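Local atomic coordinates of copper homeostasis protein CutC (Streptococcus agalactiae, PDB entry 2BDQ), a protein that may bind copper ions and is thought to take part in copper homeostasis in the cytoplasm. Residues E5-N10 with Q203-R208. Numbering follows the deposited sequence.
Sequences EFCAEN and QAHGTR
The imidazole of H205 meets two side chains of strand 3-9, the carboxylate of E5 by a hydrogen bond and C7 by its CB and SG. Its ND1 gives a hydrogen bond to OE2 of E5, 2.6 Å long with an angle of 151° at the hydrogen. The acceptor lies close to the ring plane, yet ND1 comes to OE2 from above the carboxylate, whose plane stands 81° from that of the ring. A carboxylate accepting from ND1 would be expected to favour a proton there and make NE2 somewhat more basic, though the salt bridge from E5 OE1 to R24 may temper this. C7 packs obliquely against the NE2–CE1 part of the ring, its CB 3.5 Å from H205 NE2 and its SG 4.5 Å from the ring centroid.

Behind the side chains is the seam of a TIM barrel, where the first strand pairs in parallel with the last, 203-206, and closes the cylinder. E5 N donates to A204 O (2.7 Å) and G206 N to E5 O, both nearly along the C=O axes; C7 N reaches G206 O at 3.2 Å from above the carbonyl plane. On the opposite face from E5 and H205, the edge of the F6 ring meets T207 O, 3.1 Å from CE2. T207 also lays its CG2 against C7 O and CB. R24, the partner of E5 OE1, is in turn hydrogen-bonded by Q203, while M182 and E26 flank E5 and H205 from neighbouring strands.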
ATOM      1  N   GLU A   5       2.777 -13.187 -16.386  1.00 21.22           N
ATOM      2  CA  GLU A   5       3.122 -12.372 -15.223  1.00 19.99           C
ATOM      3  C   GLU A   5       1.946 -12.252 -14.261  1.00 20.14           C
ATOM      4  O   GLU A   5       0.857 -11.812 -14.633  1.00 20.97           O
ATOM      5  CB  GLU A   5       3.548 -10.974 -15.675  1.00 17.92           C
ATOM      6  CG  GLU A   5       3.773  -9.977 -14.543  1.00 19.56           C
ATOM      7  CD  GLU A   5       4.249  -8.617 -15.045  1.00 21.29           C
ATOM      8  OE1 GLU A   5       5.357  -8.556 -15.630  1.00 20.15           O
ATOM      9  OE2 GLU A   5       3.517  -7.611 -14.860  1.00 18.99           O
ATOM     10  N   PHE A   6       2.165 -12.642 -13.016  1.00 19.19           N
ATOM     11  CA  PHE A   6       1.120 -12.552 -12.018  1.00 18.83           C
ATOM     12  C   PHE A   6       1.175 -11.223 -11.253  1.00 18.08           C
ATOM     13  O   PHE A   6       2.230 -10.823 -10.760  1.00 17.16           O
ATOM     14  CB  PHE A   6       1.237 -13.729 -11.055  1.00 18.70           C
ATOM     15  CG  PHE A   6       0.285 -13.659  -9.908  1.00 20.05           C
ATOM     16  CD1 PHE A   6       0.755 -13.478  -8.611  1.00 20.86           C
ATOM     17  CD2 PHE A   6      -1.082 -13.757 -10.118  1.00 21.27           C
ATOM     18  CE1 PHE A   6      -0.133 -13.394  -7.537  1.00 20.91           C
ATOM     19  CE2 PHE A   6      -1.978 -13.674  -9.052  1.00 21.77           C
ATOM     20  CZ  PHE A   6      -1.502 -13.495  -7.760  1.00 20.28           C
ATOM     21  N   CYS A   7       0.030 -10.548 -11.174  1.00 17.77           N
ATOM     22  CA  CYS A   7      -0.097  -9.269 -10.479  1.00 17.73           C
ATOM     23  C   CYS A   7      -0.525  -9.566  -9.040  1.00 17.30           C
ATOM     24  O   CYS A   7      -1.645 -10.015  -8.796  1.00 17.27           O
ATOM     25  CB  CYS A   7      -1.151  -8.401 -11.183  1.00 20.86           C
ATOM     26  SG  CYS A   7      -1.396  -6.734 -10.478  1.00 23.53           S
ATOM     27  N   ALA A   8       0.369  -9.309  -8.092  1.00 16.49           N
ATOM     28  CA  ALA A   8       0.102  -9.588  -6.690  1.00 17.17           C
ATOM     29  C   ALA A   8      -0.014  -8.357  -5.809  1.00 17.39           C
ATOM     30  O   ALA A   8       0.460  -7.280  -6.153  1.00 17.72           O
ATOM     31  CB  ALA A   8       1.209 -10.504  -6.134  1.00 17.40           C
ATOM     32  N   GLU A   9      -0.673  -8.527  -4.673  1.00 18.10           N
ATOM     33  CA  GLU A   9      -0.788  -7.460  -3.693  1.00 19.32           C
ATOM     34  C   GLU A   9      -0.117  -8.100  -2.491  1.00 20.07           C
ATOM     35  O   GLU A   9      -0.673  -9.027  -1.886  1.00 20.88           O
ATOM     36  CB  GLU A   9      -2.250  -7.129  -3.372  1.00 18.87           C
ATOM     37  CG  GLU A   9      -2.384  -6.073  -2.278  1.00 20.65           C
ATOM     38  CD  GLU A   9      -3.820  -5.708  -1.966  1.00 20.95           C
ATOM     39  OE1 GLU A   9      -4.511  -5.186  -2.868  1.00 22.15           O
ATOM     40  OE2 GLU A   9      -4.260  -5.940  -0.816  1.00 21.14           O
ATOM     41  N   ASN A  10       1.094  -7.641  -2.180  1.00 20.03           N
ATOM     42  CA  ASN A  10       1.858  -8.187  -1.063  1.00 20.40           C
ATOM     43  C   ASN A  10       2.186  -9.649  -1.355  1.00 21.21           C
ATOM     44  O   ASN A  10       2.109 -10.072  -2.508  1.00 20.30           O
ATOM     45  CB  ASN A  10       1.053  -8.021   0.216  1.00 19.55           C
ATOM     46  CG  ASN A  10       0.724  -6.565   0.484  1.00 20.41           C
ATOM     47  OD1 ASN A  10      -0.305  -6.246   1.078  1.00 22.95           O
ATOM     48  ND2 ASN A  10       1.607  -5.668   0.043  1.00 13.23           N
ATOM     49  N   GLN A 203       3.647 -11.810 -24.012  1.00 21.51           N
ATOM     50  CA  GLN A 203       3.604 -11.678 -22.554  1.00 21.49           C
ATOM     51  C   GLN A 203       2.230 -11.223 -22.064  1.00 20.46           C
ATOM     52  O   GLN A 203       1.644 -10.289 -22.604  1.00 19.96           O
ATOM     53  CB  GLN A 203       4.670 -10.689 -22.085  1.00 20.48           C
ATOM     54  CG  GLN A 203       6.057 -11.026 -22.602  1.00 21.52           C
ATOM     55  CD  GLN A 203       7.140 -10.269 -21.863  1.00 23.21           C
ATOM     56  OE1 GLN A 203       7.257 -10.374 -20.640  1.00 21.80           O
ATOM     57  NE2 GLN A 203       7.944  -9.510 -22.598  1.00 21.99           N
ATOM     58  N   ALA A 204       1.726 -11.888 -21.031  1.00 19.96           N
ATOM     59  CA  ALA A 204       0.420 -11.560 -20.483  1.00 19.61           C
ATOM     60  C   ALA A 204       0.496 -11.286 -18.987  1.00 19.94           C
ATOM     61  O   ALA A 204       1.167 -12.004 -18.242  1.00 20.42           O
ATOM     62  CB  ALA A 204      -0.558 -12.695 -20.761  1.00 18.28           C
ATOM     63  N   HIS A 205      -0.222 -10.248 -18.565  1.00 19.34           N
ATOM     64  CA  HIS A 205      -0.271  -9.802 -17.178  1.00 18.82           C
ATOM     65  C   HIS A 205      -1.691  -9.932 -16.636  1.00 19.10           C
ATOM     66  O   HIS A 205      -2.656  -9.650 -17.343  1.00 17.28           O
ATOM     67  CB  HIS A 205       0.166  -8.335 -17.130  1.00 18.94           C
ATOM     68  CG  HIS A 205      -0.055  -7.663 -15.811  1.00 18.27           C
ATOM     69  ND1 HIS A 205       0.958  -7.470 -14.897  1.00 17.65           N
ATOM     70  CD2 HIS A 205      -1.148  -7.054 -15.291  1.00 17.95           C
ATOM     71  CE1 HIS A 205       0.504  -6.767 -13.879  1.00 18.47           C
ATOM     72  NE2 HIS A 205      -0.773  -6.500 -14.093  1.00 20.35           N
ATOM     73  N   GLY A 206      -1.818 -10.344 -15.379  1.00 19.46           N
ATOM     74  CA  GLY A 206      -3.141 -10.473 -14.798  1.00 23.08           C
ATOM     75  C   GLY A 206      -3.185 -11.057 -13.399  1.00 26.04           C
ATOM     76  O   GLY A 206      -2.272 -11.782 -12.981  1.00 26.24           O
ATOM     77  N   THR A 207      -4.245 -10.730 -12.661  1.00 27.51           N
ATOM     78  CA  THR A 207      -4.416 -11.255 -11.310  1.00 29.57           C
ATOM     79  C   THR A 207      -4.953 -12.678 -11.389  1.00 31.96           C
ATOM     80  O   THR A 207      -4.761 -13.472 -10.472  1.00 33.54           O
ATOM     81  CB  THR A 207      -5.406 -10.415 -10.480  1.00 30.09           C
ATOM     82  OG1 THR A 207      -6.603 -10.183 -11.237  1.00 29.75           O
ATOM     83  CG2 THR A 207      -4.780  -9.093 -10.081  1.00 30.49           C
ATOM     84  N   ARG A 208      -5.628 -12.996 -12.489  1.00 33.46           N
ATOM     85  CA  ARG A 208      -6.168 -14.338 -12.680  1.00 36.08           C
ATOM     86  C   ARG A 208      -5.569 -14.954 -13.943  1.00 35.98           C
ATOM     87  O   ARG A 208      -6.280 -15.576 -14.734  1.00 34.81           O
ATOM     88  CB  ARG A 208      -7.691 -14.299 -12.819  1.00 37.98           C
ATOM     89  CG  ARG A 208      -8.400 -13.377 -11.852  1.00 40.14           C
ATOM     90  CD  ARG A 208      -9.859 -13.771 -11.729  1.00 44.32           C
ATOM     91  NE  ARG A 208     -10.664 -12.701 -11.154  1.00 47.41           N
ATOM     92  CZ  ARG A 208     -11.044 -11.616 -11.823  1.00 49.29           C
ATOM     93  NH1 ARG A 208     -10.691 -11.464 -13.094  1.00 50.09           N
ATOM     94  NH2 ARG A 208     -11.771 -10.683 -11.223  1.00 50.10           N
TER